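Local coordinates for oxygen-binding di-iron protein (Treponema denticola ATCC 35404, PDB 6QNM) that probably binds dioxygen at a two-iron centre held in a metallo-beta-lactamase-like fold, at residues A[208-213]-A[236-241]; A[162-167]-A[222-227]; A[127-132]-A[139-144]; A[19-24]-A[33-38]. All coordinates share one frame; numbering follows the deposited sequence.

Contact 1: residues A[208-213]-A[236-241]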
loop_
_atom_site.group_PDB
_atom_site.type_symbol
_atom_site.label_atom_id
_atom_site.label_comp_id
_atom_site.label_asym_id
_atom_site.label_seq_id
_atom_site.Cartn_x
_atom_site.Cartn_y
_atom_site.Cartn_z
ATOM N N LYS A 208 13.771 -14.396 -8.053
ATOM C CA LYS A 208 13.492 -15.451 -7.085
ATOM C C LYS A 208 12.029 -15.870 -7.147
ATOM O O LYS A 208 11.710 -17.059 -7.029
ATOM C CB LYS A 208 13.863 -14.980 -5.680
ATOM C CG LYS A 208 13.755 -16.058 -4.615
ATOM C CD LYS A 208 14.806 -17.136 -4.812
ATOM C CE LYS A 208 16.142 -16.724 -4.215
ATOM N NZ LYS A 208 16.764 -17.833 -3.429
ATOM N N TRP A 209 11.129 -14.903 -7.341
ATOM C CA TRP A 209 9.706 -15.206 -7.471
ATOM C C TRP A 209 9.438 -16.085 -8.687
ATOM O O TRP A 209 8.691 -17.066 -8.603
ATOM C CB TRP A 209 8.910 -13.904 -7.562
ATOM C CG TRP A 209 7.421 -14.074 -7.528
ATOM C CD1 TRP A 209 6.630 -14.138 -6.418
ATOM C CD2 TRP A 209 6.538 -14.175 -8.656
ATOM N NE1 TRP A 209 5.312 -14.281 -6.783
ATOM C CE2 TRP A 209 5.229 -14.303 -8.151
ATOM C CE3 TRP A 209 6.730 -14.173 -10.042
ATOM C CZ2 TRP A 209 4.117 -14.431 -8.982
ATOM C CZ3 TRP A 209 5.625 -14.301 -10.866
ATOM C CH2 TRP A 209 4.335 -14.426 -10.332
ATOM N N VAL A 210 10.039 -15.742 -9.829
ATOM C CA VAL A 210 9.841 -16.525 -11.046
ATOM C C VAL A 210 10.337 -17.951 -10.844
ATOM O O VAL A 210 9.678 -18.919 -11.245
ATOM C CB VAL A 210 10.542 -15.844 -12.237
ATOM C CG1 VAL A 210 10.674 -16.808 -13.407
ATOM C CG2 VAL A 210 9.795 -14.585 -12.651
ATOM N N GLU A 211 11.507 -18.102 -10.219
ATOM C CA GLU A 211 12.035 -19.430 -9.929
ATOM C C GLU A 211 11.069 -20.232 -9.062
ATOM O O GLU A 211 10.838 -21.420 -9.310
ATOM C CB GLU A 211 13.399 -19.289 -9.253
ATOM C CG GLU A 211 14.009 -20.576 -8.748
ATOM C CD GLU A 211 15.207 -20.323 -7.850
ATOM O OE1 GLU A 211 16.277 -19.944 -8.372
ATOM O OE2 GLU A 211 15.076 -20.497 -6.619
ATOM N N TYR A 212 10.479 -19.588 -8.052
ATOM C CA TYR A 212 9.462 -20.239 -7.232
ATOM C C TYR A 212 8.223 -20.558 -8.058
ATOM O O TYR A 212 7.684 -21.671 -7.990
ATOM C CB TYR A 212 9.107 -19.337 -6.048
ATOM C CG TYR A 212 8.195 -19.936 -4.990
ATOM C CD1 TYR A 212 6.818 -19.988 -5.175
ATOM C CD2 TYR A 212 8.712 -20.407 -3.790
ATOM C CE1 TYR A 212 5.983 -20.514 -4.202
ATOM C CE2 TYR A 212 7.885 -20.934 -2.808
ATOM C CZ TYR A 212 6.522 -20.985 -3.021
ATOM O OH TYR A 212 5.695 -21.507 -2.052
ATOM N N VAL A 213 7.763 -19.591 -8.854
ATOM C CA VAL A 213 6.547 -19.797 -9.628
ATOM C C VAL A 213 6.781 -20.843 -10.703
ATOM O O VAL A 213 5.866 -21.589 -11.047
ATOM C CB VAL A 213 6.046 -18.463 -10.213
ATOM C CG1 VAL A 213 5.050 -18.693 -11.351
ATOM C CG2 VAL A 213 5.411 -17.634 -9.120
ATOM N N ASN A 236 6.531 -16.898 -21.557
ATOM C CA ASN A 236 6.935 -15.595 -22.075
ATOM C C ASN A 236 6.979 -14.563 -20.957
ATOM O O ASN A 236 7.935 -13.786 -20.846
ATOM C CB ASN A 236 5.984 -15.138 -23.183
ATOM C CG ASN A 236 6.240 -15.836 -24.505
ATOM O OD1 ASN A 236 7.286 -16.453 -24.709
ATOM N ND2 ASN A 236 5.279 -15.733 -25.419
ATOM N N PHE A 237 5.947 -14.546 -20.111
ATOM C CA PHE A 237 5.906 -13.598 -19.003
ATOM C C PHE A 237 6.996 -13.894 -17.978
ATOM O O PHE A 237 7.715 -12.986 -17.544
ATOM C CB PHE A 237 4.527 -13.620 -18.346
ATOM C CG PHE A 237 4.452 -12.808 -17.087
ATOM C CD1 PHE A 237 4.491 -11.425 -17.139
ATOM C CD2 PHE A 237 4.357 -13.426 -15.851
ATOM C CE1 PHE A 237 4.431 -10.672 -15.982
ATOM C CE2 PHE A 237 4.294 -12.680 -14.692
ATOM C CZ PHE A 237 4.336 -11.300 -14.758
ATOM N N LEU A 238 7.124 -15.158 -17.569
ATOM C CA LEU A 238 8.119 -15.508 -16.558
ATOM C C LEU A 238 9.536 -15.237 -17.053
ATOM O O LEU A 238 10.387 -14.766 -16.288
ATOM C CB LEU A 238 7.957 -16.971 -16.148
ATOM C CG LEU A 238 6.643 -17.319 -15.438
ATOM C CD1 LEU A 238 6.538 -18.817 -15.210
ATOM C CD2 LEU A 238 6.511 -16.564 -14.122
ATOM N N ASN A 239 9.812 -15.529 -18.328
ATOM C CA ASN A 239 11.137 -15.248 -18.875
ATOM C C ASN A 239 11.416 -13.752 -18.885
ATOM O O ASN A 239 12.526 -13.317 -18.557
ATOM C CB ASN A 239 11.265 -15.805 -20.293
ATOM C CG ASN A 239 11.376 -17.314 -20.327
ATOM O OD1 ASN A 239 11.696 -17.951 -19.327
ATOM N ND2 ASN A 239 11.106 -17.898 -21.490
ATOM N N TRP A 240 10.422 -12.950 -19.269
ATOM C CA TRP A 240 10.600 -11.502 -19.277
ATOM C C TRP A 240 10.801 -10.966 -17.866
ATOM O O TRP A 240 11.693 -10.143 -17.624
ATOM C CB TRP A 240 9.395 -10.830 -19.938
ATOM C CG TRP A 240 9.348 -9.351 -19.705
ATOM C CD1 TRP A 240 10.044 -8.391 -20.381
ATOM C CD2 TRP A 240 8.571 -8.661 -18.714
ATOM N NE1 TRP A 240 9.748 -7.147 -19.877
ATOM C CE2 TRP A 240 8.845 -7.285 -18.855
ATOM C CE3 TRP A 240 7.670 -9.073 -17.726
ATOM C CZ2 TRP A 240 8.250 -6.318 -18.043
ATOM C CZ3 TRP A 240 7.080 -8.112 -16.923
ATOM C CH2 TRP A 240 7.373 -6.751 -17.087
ATOM N N LEU A 241 9.986 -11.431 -16.916
ATOM C CA LEU A 241 10.056 -10.913 -15.555
ATOM C C LEU A 241 11.376 -11.279 -14.891
ATOM O O LEU A 241 11.943 -10.477 -14.141
ATOM C CB LEU A 241 8.875 -11.431 -14.732
ATOM C CG LEU A 241 8.766 -10.889 -13.304
ATOM C CD1 LEU A 241 8.720 -9.364 -13.306
ATOM C CD2 LEU A 241 7.544 -11.463 -12.600
#
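With CG swung anti to the backbone N (chi1 -173°), the indole of Trp-209 reaches across to Leu-241, whose own CG is also anti to its N (chi1 -176°), a torsion that carries CD2 up to the ring. Leu-241 CD2 comes within 3.8 Å of Trp-209 CE3, the two side chains crossing at about a right angle. Leu-238 sends CD2 to within 3.8 Å of Val-213 CG1 while also touching the six-membered end of the indole. Val-210 slips between the two leucines: its CG1 lies 3.5 Å from Leu-238 O and its CG2 is 3.8 Å from Leu-241 CD2. Val-213 CG2, on the same helix as Trp-209, rests over the centre of one face of the indole. The axes of the two short segments approach to 9.5 Å and run roughly antiparallel, at 151°. Phe-237 and Leu-238 touch Ile-221 of strand 220-223, which places the pair of helices against the sheet; Phe-255 of the second subunit packs on Trp-209. No hydrogen bond joins the segments, and the one polar atom of the indole, NE1, is bonded to Ser-144, so cohesion here comes from the fit of buried apolar groups.

Contact 2: residues A[162-167]-A[222-227]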
loop_
_atom_site.group_PDB
_atom_site.type_symbol
_atom_site.label_atom_id
_atom_site.label_comp_id
_atom_site.label_asym_id
_atom_site.label_seq_id
_atom_site.Cartn_x
_atom_site.Cartn_y
_atom_site.Cartn_z
ATOM N N ILE A 162 -4.529 -22.577 -11.996
ATOM C CA ILE A 162 -4.545 -21.151 -12.299
ATOM C C ILE A 162 -3.923 -20.397 -11.130
ATOM O O ILE A 162 -4.355 -20.549 -9.979
ATOM C CB ILE A 162 -5.978 -20.661 -12.574
ATOM C CG1 ILE A 162 -6.560 -21.369 -13.803
ATOM C CG2 ILE A 162 -6.002 -19.151 -12.760
ATOM C CD1 ILE A 162 -8.033 -21.070 -14.050
ATOM N N LEU A 163 -2.911 -19.581 -11.418
ATOM C CA LEU A 163 -2.304 -18.712 -10.416
ATOM C C LEU A 163 -2.946 -17.335 -10.523
ATOM O O LEU A 163 -2.792 -16.646 -11.538
ATOM C CB LEU A 163 -0.792 -18.610 -10.604
ATOM C CG LEU A 163 -0.115 -17.563 -9.709
ATOM C CD1 LEU A 163 -0.251 -17.937 -8.235
ATOM C CD2 LEU A 163 1.345 -17.378 -10.082
ATOM N N PHE A 164 -3.671 -16.936 -9.480
ATOM C CA PHE A 164 -4.087 -15.546 -9.347
ATOM C C PHE A 164 -2.910 -14.764 -8.777
ATOM O O PHE A 164 -2.501 -14.997 -7.636
ATOM C CB PHE A 164 -5.320 -15.423 -8.453
ATOM C CG PHE A 164 -5.663 -13.998 -8.094
ATOM C CD1 PHE A 164 -6.216 -13.147 -9.036
ATOM C CD2 PHE A 164 -5.412 -13.508 -6.822
ATOM C CE1 PHE A 164 -6.523 -11.831 -8.713
ATOM C CE2 PHE A 164 -5.714 -12.194 -6.493
ATOM C CZ PHE A 164 -6.271 -11.355 -7.441
ATOM N N SER A 165 -2.360 -13.840 -9.564
ATOM C CA SER A 165 -1.107 -13.179 -9.218
ATOM C C SER A 165 -1.299 -11.787 -8.635
ATOM O O SER A 165 -0.307 -11.126 -8.312
ATOM C CB SER A 165 -0.203 -13.088 -10.452
ATOM O OG SER A 165 -0.878 -12.461 -11.535
ATOM N N GLY A 166 -2.536 -11.323 -8.506
ATOM C CA GLY A 166 -2.759 -9.979 -7.992
ATOM C C GLY A 166 -2.216 -8.942 -8.954
ATOM O O GLY A 166 -2.526 -8.953 -10.150
ATOM N N ASP A 167 -1.384 -8.036 -8.435
ATOM C CA ASP A 167 -0.807 -6.987 -9.269
ATOM C C ASP A 167 0.296 -7.503 -10.181
ATOM O O ASP A 167 0.642 -6.825 -11.155
ATOM C CB ASP A 167 -0.260 -5.854 -8.397
ATOM C CG ASP A 167 -1.346 -4.910 -7.915
ATOM O OD1 ASP A 167 -2.404 -4.826 -8.577
ATOM O OD2 ASP A 167 -1.140 -4.256 -6.870
ATOM N N ALA A 222 -3.278 -15.368 -13.815
ATOM C CA ALA A 222 -4.387 -14.435 -13.958
ATOM C C ALA A 222 -4.161 -13.225 -13.065
ATOM O O ALA A 222 -4.266 -13.343 -11.834
ATOM C CB ALA A 222 -5.713 -15.115 -13.613
ATOM N N PRO A 223 -3.856 -12.059 -13.621
ATOM C CA PRO A 223 -3.649 -10.864 -12.802
ATOM C C PRO A 223 -4.972 -10.166 -12.503
ATOM O O PRO A 223 -6.008 -10.453 -13.103
ATOM C CB PRO A 223 -2.760 -9.995 -13.699
ATOM C CG PRO A 223 -3.234 -10.326 -15.090
ATOM C CD PRO A 223 -3.678 -11.783 -15.059
ATOM N N GLN A 224 -4.907 -9.208 -11.575
ATOM C CA GLN A 224 -6.119 -8.498 -11.180
ATOM C C GLN A 224 -6.636 -7.594 -12.297
ATOM O O GLN A 224 -7.844 -7.351 -12.381
ATOM C CB GLN A 224 -5.872 -7.692 -9.902
ATOM C CG GLN A 224 -7.049 -6.821 -9.440
ATOM C CD GLN A 224 -8.227 -7.620 -8.878
ATOM O OE1 GLN A 224 -8.461 -8.769 -9.257
ATOM N NE2 GLN A 224 -8.978 -7.001 -7.972
ATOM N N HIS A 225 -5.749 -7.099 -13.162
ATOM C CA HIS A 225 -6.140 -6.266 -14.293
ATOM C C HIS A 225 -5.392 -6.711 -15.537
ATOM O O HIS A 225 -4.200 -7.023 -15.475
ATOM C CB HIS A 225 -5.843 -4.777 -14.049
ATOM C CG HIS A 225 -6.520 -4.209 -12.843
ATOM N ND1 HIS A 225 -5.830 -3.851 -11.704
ATOM C CD2 HIS A 225 -7.821 -3.927 -12.599
ATOM C CE1 HIS A 225 -6.678 -3.378 -10.809
ATOM N NE2 HIS A 225 -7.894 -3.414 -11.327
ATOM N N GLY A 226 -6.084 -6.708 -16.669
ATOM C CA GLY A 226 -5.482 -7.068 -17.934
ATOM C C GLY A 226 -5.673 -8.535 -18.273
ATOM O O GLY A 226 -6.130 -9.348 -17.466
ATOM N N ALA A 227 -5.280 -8.877 -19.497
ATOM C CA ALA A 227 -5.509 -10.210 -20.035
ATOM C C ALA A 227 -4.676 -11.258 -19.299
ATOM O O ALA A 227 -3.658 -10.960 -18.664
ATOM C CB ALA A 227 -5.201 -10.244 -21.531
#
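Leu-163 and Ser-165 of one strand grip Ala-222 of its parallel neighbour, Ala-222 N giving a nearly straight bond of 2.7 Å to Leu-163 O and Ala-222 O receiving Ser-165 N at 3.0 Å from above its carbonyl plane. Past this pair the chains stay together through Gln-224 N, which bonds to Gly-166 O at 2.8 Å. Phe-164, with CG anti to its backbone N (chi1 171°), carries its ring forward over Gly-166. Phe-164 CD1 comes to 3.4 Å from Ala-222 O, and Gly-166 N sits over the centre of one face. The edge of the ring meets the amide of Gln-224, OE1 lying 3.7 Å from Phe-164 CE1 and close to the ring plane, while the amide itself stands 77° to the ring. A bend at chi2 brings that amide round to the ring; its NE2 is held by Asp-50 O. Ser-165 OG lies 3.4 Å from Pro-223 CA and is bonded to Ile-168 O. Ile-162 CG2 adds a light touch on the methyl of Ala-222, and Tyr-38 closes over Phe-164 and Ala-222 from strand 35-42. Two adjacent parallel strands running out into loops that carry Asp-167 and His-225 are what a metallo-beta-lactamase fold presents at the strand ends beside its metal site, consistent with the family of this protein.

Contact 3: residues A[127-132]-A[139-144]; sequences KGMSIS and MKCIPS
Ile-131 meets Met-139 across the hairpin. Ile-131 CB lies 3.8 Å from Met-139 O and almost as near the methyl CE of Met-139. From there the branch Ile-131 CG2 runs to Met-139 CE, again at 3.8 Å, because the Met-139 chain bends at chi3 (-77°) and turns CE back over the isoleucine. The other branch, CG1, stays near Met-139 O, and its tip, Ile-131 CD1, ends 3.9 Å from Cys-141 SG. The backbones are joined by Ile-131 N to Met-139 O and Met-139 N to Ile-131 O, and, two residues on, past the non-hydrogen-bonded pair Ser-130/Lys-140, by Cys-141 N to Met-129 O, 3.0 Å and nearly straight at 175°. Gly-128 CA lies 3.4 Å from Cys-141 O, and Pro-143 CG packs on the carbonyl of Lys-127. Ser-130 and Lys-140 lie on the other face, where the lysine turns its amine away to a salt bridge with Glu-158. Leu-155 of strand 153-157 touches Met-139, and Leu-254 of the second subunit packs on Pro-143. The hairpin is two-sided: backbone bonds set its register, sulfur and methyl groups fill the face bearing Ile-131, and the polar side chains are left to the face of Ser-130.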
loop_
_atom_site.group_PDB
_atom_site.type_symbol
_atom_site.label_atom_id
_atom_site.label_comp_id
_atom_site.label_asym_id
_atom_site.label_seq_id
_atom_site.Cartn_x
_atom_site.Cartn_y
_atom_site.Cartn_z
ATOM N N LYS A 127 5.890 -17.415 4.482
ATOM C CA LYS A 127 6.208 -18.451 3.507
ATOM C C LYS A 127 4.965 -19.129 2.943
ATOM O O LYS A 127 5.088 -20.119 2.214
ATOM C CB LYS A 127 7.153 -19.485 4.129
ATOM C CG LYS A 127 8.591 -18.991 4.192
ATOM C CD LYS A 127 9.533 -19.990 4.837
ATOM C CE LYS A 127 10.860 -19.323 5.173
ATOM N NZ LYS A 127 11.958 -20.305 5.399
ATOM N N GLY A 128 3.782 -18.609 3.246
ATOM C CA GLY A 128 2.559 -19.136 2.679
ATOM C C GLY A 128 1.919 -20.193 3.551
ATOM O O GLY A 128 2.405 -20.557 4.625
ATOM N N MET A 129 0.793 -20.699 3.058
ATOM C CA MET A 129 0.031 -21.741 3.733
ATOM C C MET A 129 -0.974 -22.303 2.741
ATOM O O MET A 129 -1.270 -21.683 1.714
ATOM C CB MET A 129 -0.688 -21.203 4.976
ATOM C CG MET A 129 -2.021 -20.531 4.661
ATOM S SD MET A 129 -2.726 -19.608 6.039
ATOM C CE MET A 129 -2.241 -20.654 7.389
ATOM N N SER A 130 -1.518 -23.469 3.069
ATOM C CA SER A 130 -2.554 -24.085 2.257
ATOM C C SER A 130 -3.915 -23.805 2.874
ATOM O O SER A 130 -4.060 -23.710 4.096
ATOM C CB SER A 130 -2.355 -25.600 2.132
ATOM O OG SER A 130 -1.303 -25.911 1.236
ATOM N N ILE A 131 -4.919 -23.695 2.013
ATOM C CA ILE A 131 -6.303 -23.513 2.423
ATOM C C ILE A 131 -7.113 -24.615 1.764
ATOM O O ILE A 131 -7.172 -24.693 0.530
ATOM C CB ILE A 131 -6.853 -22.131 2.031
ATOM C CG1 ILE A 131 -5.916 -21.022 2.510
ATOM C CG2 ILE A 131 -8.254 -21.935 2.603
ATOM C CD1 ILE A 131 -6.350 -19.647 2.074
ATOM N N SER A 132 -7.741 -25.453 2.580
ATOM C CA SER A 132 -8.468 -26.606 2.076
ATOM C C SER A 132 -9.835 -26.189 1.561
ATOM O O SER A 132 -10.481 -25.294 2.113
ATOM C CB SER A 132 -8.635 -27.657 3.172
ATOM O OG SER A 132 -7.444 -28.401 3.348
ATOM N N MET A 139 -5.901 -24.525 -2.122
ATOM C CA MET A 139 -5.393 -23.285 -2.692
ATOM C C MET A 139 -4.168 -22.896 -1.883
ATOM O O MET A 139 -4.219 -22.896 -0.649
ATOM C CB MET A 139 -6.435 -22.167 -2.634
ATOM C CG MET A 139 -7.865 -22.585 -2.978
ATOM S SD MET A 139 -9.054 -21.229 -2.781
ATOM C CE MET A 139 -9.238 -21.176 -1.004
ATOM N N LYS A 140 -3.066 -22.589 -2.556
ATOM C CA LYS A 140 -1.840 -22.288 -1.837
ATOM C C LYS A 140 -1.599 -20.785 -1.962
ATOM O O LYS A 140 -1.689 -20.237 -3.070
ATOM C CB LYS A 140 -0.652 -23.105 -2.378
ATOM C CG LYS A 140 -0.918 -24.638 -2.636
ATOM C CD LYS A 140 0.332 -25.299 -3.352
ATOM C CE LYS A 140 1.305 -26.131 -2.464
ATOM N NZ LYS A 140 1.037 -27.488 -3.168
ATOM N N CYS A 141 -1.305 -20.122 -0.837
ATOM C CA CYS A 141 -0.942 -18.708 -0.852
ATOM C C CYS A 141 0.524 -18.610 -1.244
ATOM O O CYS A 141 1.382 -19.164 -0.554
ATOM C CB CYS A 141 -1.158 -18.092 0.532
ATOM S SG CYS A 141 -2.814 -18.319 1.208
ATOM N N ILE A 142 0.814 -17.930 -2.347
ATOM C CA ILE A 142 2.145 -17.938 -2.952
ATOM C C ILE A 142 2.874 -16.678 -2.500
ATOM O O ILE A 142 2.420 -15.572 -2.819
ATOM C CB ILE A 142 2.086 -18.009 -4.488
ATOM C CG1 ILE A 142 1.295 -19.241 -4.944
ATOM C CG2 ILE A 142 3.498 -17.988 -5.083
ATOM C CD1 ILE A 142 1.775 -20.547 -4.334
ATOM N N PRO A 143 3.983 -16.791 -1.771
ATOM C CA PRO A 143 4.680 -15.587 -1.295
ATOM C C PRO A 143 5.077 -14.680 -2.454
ATOM O O PRO A 143 5.679 -15.121 -3.436
ATOM C CB PRO A 143 5.904 -16.154 -0.567
ATOM C CG PRO A 143 5.488 -17.536 -0.154
ATOM C CD PRO A 143 4.585 -18.030 -1.255
ATOM N N SER A 144 4.727 -13.396 -2.329
ATOM C CA SER A 144 4.899 -12.423 -3.401
ATOM C C SER A 144 5.417 -11.103 -2.851
ATOM O O SER A 144 5.115 -10.031 -3.393
ATOM C CB SER A 144 3.589 -12.204 -4.162
ATOM O OG SER A 144 3.194 -13.395 -4.822
#

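Contact 4: residues A[19-24]-A[33-38]; sequences FIWLGS and VQTMQY
Trp-21 turns an edge of its indole to Tyr-38, meeting the face of the phenol in an offset edge-to-face pair, with the five-membered ring and the phenol centred 5.4 Å apart and their planes at 66°. Trp-21 CD1 makes the approach, 3.7 Å from Tyr-38 CE1. Phe-19 joins from the other end of the strand, its CE2 3.6 Å from Tyr-38 CD1 and its plane oblique to the phenol at 54°, so that the three rings form an aromatic cluster. The phenol hydroxyl is bonded to Pro-223 O, which ties the cluster to strand 220-223. Because CG of Trp-21 is anti to the backbone N (chi1 169°), the indole lies along its own strand, with Gly-23 N over one face near the rim, and NE1 is directed at Thr-35. The bond from Trp-21 NE1 to Thr-35 OG1, 2.8 Å, lies in the plane of the indole and is close to straight. Farther along the indole, CZ2 touches Val-33 CG2. The strands form an antiparallel hairpin interrupted by a classic beta bulge: Met-36 N and Gln-37 N both give their protons to Leu-22 O, and the register slips by one residue before Gly-23. On the other face of the sheet Leu-22 CD1 lies against Gln-37 CB at 4.0 Å, beside helix 57-65, where Val-60 meets Gln-37. The Gln-37 chain bends at chi2 and its NE2 bonds almost straight to Tyr-38 O. Met-36 runs extended beyond CG, carrying its methyl CE to 3.3 Å from Ser-24 OG.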
loop_
_atom_site.group_PDB
_atom_site.type_symbol
_atom_site.label_atom_id
_atom_site.label_comp_id
_atom_site.label_asym_id
_atom_site.label_seq_id
_atom_site.Cartn_x
_atom_site.Cartn_y
_atom_site.Cartn_z
ATOM N N PHE A 19 -13.474 -21.996 -11.670
ATOM C CA PHE A 19 -12.692 -20.766 -11.568
ATOM C C PHE A 19 -13.268 -19.787 -12.583
ATOM O O PHE A 19 -13.231 -20.053 -13.789
ATOM C CB PHE A 19 -11.203 -21.028 -11.826
ATOM C CG PHE A 19 -10.294 -19.903 -11.398
ATOM C CD1 PHE A 19 -9.453 -20.053 -10.305
ATOM C CD2 PHE A 19 -10.262 -18.704 -12.096
ATOM C CE1 PHE A 19 -8.609 -19.028 -9.911
ATOM C CE2 PHE A 19 -9.420 -17.675 -11.709
ATOM C CZ PHE A 19 -8.595 -17.835 -10.614
ATOM N N ILE A 20 -13.800 -18.664 -12.097
ATOM C CA ILE A 20 -14.657 -17.782 -12.884
ATOM C C ILE A 20 -14.062 -16.379 -12.928
ATOM O O ILE A 20 -13.660 -15.834 -11.893
ATOM C CB ILE A 20 -16.086 -17.740 -12.311
ATOM C CG1 ILE A 20 -16.700 -19.143 -12.285
ATOM C CG2 ILE A 20 -16.956 -16.782 -13.107
ATOM C CD1 ILE A 20 -17.821 -19.303 -11.274
ATOM N N TRP A 21 -14.031 -15.793 -14.122
ATOM C CA TRP A 21 -13.703 -14.387 -14.321
ATOM C C TRP A 21 -14.995 -13.604 -14.506
ATOM O O TRP A 21 -15.853 -14.000 -15.304
ATOM C CB TRP A 21 -12.807 -14.209 -15.550
ATOM C CG TRP A 21 -12.604 -12.777 -16.004
ATOM C CD1 TRP A 21 -11.583 -11.942 -15.645
ATOM C CD2 TRP A 21 -13.421 -12.033 -16.926
ATOM N NE1 TRP A 21 -11.723 -10.724 -16.271
ATOM C CE2 TRP A 21 -12.841 -10.754 -17.061
ATOM C CE3 TRP A 21 -14.591 -12.320 -17.638
ATOM C CZ2 TRP A 21 -13.389 -9.766 -17.883
ATOM C CZ3 TRP A 21 -15.133 -11.340 -18.452
ATOM C CH2 TRP A 21 -14.531 -10.078 -18.569
ATOM N N LEU A 22 -15.140 -12.505 -13.775
ATOM C CA LEU A 22 -16.272 -11.609 -13.959
ATOM C C LEU A 22 -15.750 -10.242 -14.369
ATOM O O LEU A 22 -14.866 -9.687 -13.707
ATOM C CB LEU A 22 -17.102 -11.490 -12.680
ATOM C CG LEU A 22 -17.595 -12.794 -12.058
ATOM C CD1 LEU A 22 -18.014 -12.576 -10.608
ATOM C CD2 LEU A 22 -18.727 -13.373 -12.882
ATOM N N GLY A 23 -16.290 -9.709 -15.460
ATOM C CA GLY A 23 -15.875 -8.397 -15.910
ATOM C C GLY A 23 -16.889 -7.807 -16.863
ATOM O O GLY A 23 -17.896 -8.430 -17.205
ATOM N N SER A 24 -16.591 -6.590 -17.307
ATOM C CA SER A 24 -17.492 -5.854 -18.182
ATOM C C SER A 24 -16.840 -5.503 -19.510
ATOM O O SER A 24 -15.923 -6.186 -19.977
ATOM C CB SER A 24 -17.963 -4.573 -17.504
ATOM O OG SER A 24 -17.012 -3.543 -17.693
ATOM N N VAL A 33 -12.754 -4.411 -22.253
ATOM C CA VAL A 33 -13.005 -5.520 -21.342
ATOM C C VAL A 33 -12.156 -5.327 -20.096
ATOM O O VAL A 33 -10.928 -5.403 -20.143
ATOM C CB VAL A 33 -12.729 -6.884 -22.027
ATOM C CG1 VAL A 33 -11.402 -6.854 -22.755
ATOM C CG2 VAL A 33 -12.763 -8.024 -21.015
ATOM N N GLN A 34 -12.812 -5.025 -18.982
ATOM C CA GLN A 34 -12.124 -4.831 -17.717
ATOM C C GLN A 34 -12.471 -5.967 -16.771
ATOM O O GLN A 34 -13.634 -6.376 -16.675
ATOM C CB GLN A 34 -12.524 -3.507 -17.065
ATOM C CG GLN A 34 -12.610 -2.333 -18.011
ATOM C CD GLN A 34 -12.829 -1.032 -17.273
ATOM O OE1 GLN A 34 -13.244 -1.026 -16.113
ATOM N NE2 GLN A 34 -12.538 0.082 -17.936
ATOM N N THR A 35 -11.461 -6.460 -16.067
ATOM C CA THR A 35 -11.689 -7.455 -15.036
ATOM C C THR A 35 -12.345 -6.769 -13.849
ATOM O O THR A 35 -11.948 -5.671 -13.454
ATOM C CB THR A 35 -10.369 -8.105 -14.621
ATOM O OG1 THR A 35 -9.782 -8.754 -15.754
ATOM C CG2 THR A 35 -10.585 -9.123 -13.500
ATOM N N MET A 36 -13.352 -7.409 -13.276
ATOM C CA MET A 36 -13.983 -6.859 -12.088
ATOM C C MET A 36 -13.882 -7.759 -10.875
ATOM O O MET A 36 -13.809 -7.247 -9.756
ATOM C CB MET A 36 -15.458 -6.546 -12.361
ATOM C CG MET A 36 -15.621 -5.443 -13.382
ATOM S SD MET A 36 -17.268 -4.738 -13.415
ATOM C CE MET A 36 -16.948 -3.301 -14.430
ATOM N N GLN A 37 -13.855 -9.076 -11.064
ATOM C CA GLN A 37 -13.858 -10.000 -9.940
ATOM C C GLN A 37 -13.457 -11.402 -10.374
ATOM O O GLN A 37 -13.954 -11.912 -11.384
ATOM C CB GLN A 37 -15.242 -10.035 -9.290
ATOM C CG GLN A 37 -15.308 -10.891 -8.046
ATOM C CD GLN A 37 -14.518 -10.282 -6.909
ATOM O OE1 GLN A 37 -14.767 -9.145 -6.512
ATOM N NE2 GLN A 37 -13.551 -11.028 -6.389
ATOM N N TYR A 38 -12.572 -12.035 -9.613
ATOM C CA TYR A 38 -12.291 -13.455 -9.761
ATOM C C TYR A 38 -13.020 -14.205 -8.658
ATOM O O TYR A 38 -13.042 -13.764 -7.504
ATOM C CB TYR A 38 -10.791 -13.746 -9.695
ATOM C CG TYR A 38 -10.044 -13.394 -10.959
ATOM C CD1 TYR A 38 -10.209 -14.143 -12.117
ATOM C CD2 TYR A 38 -9.175 -12.312 -10.994
ATOM C CE1 TYR A 38 -9.527 -13.821 -13.278
ATOM C CE2 TYR A 38 -8.490 -11.981 -12.151
ATOM C CZ TYR A 38 -8.669 -12.740 -13.288
ATOM O OH TYR A 38 -7.986 -12.418 -14.438
#

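From the N terminus, contact 4 comes first and closes a short hairpin loop, bringing 33-38 back on 19-24 in the eight-stranded mixed sheet. Contact 3 follows in series and closes another hairpin, at an outermost strand of the six-stranded sheet. The other two cross: 162-167 opens contact 2, 208-213 opens contact 1, 222-227 then closes contact 2 and 236-241 closes contact 1. Contact 2 joins strands 162-166 and 220-223, the fourth and fifth of that second sheet, while contact 1 pairs two helices beside it. Ile-162 packs on Phe-19, bridging the sheets; Leu-163 packs on Ile-142 and Trp-209, and Trp-209 on Pro-143, linking contacts 1, 2 and 3.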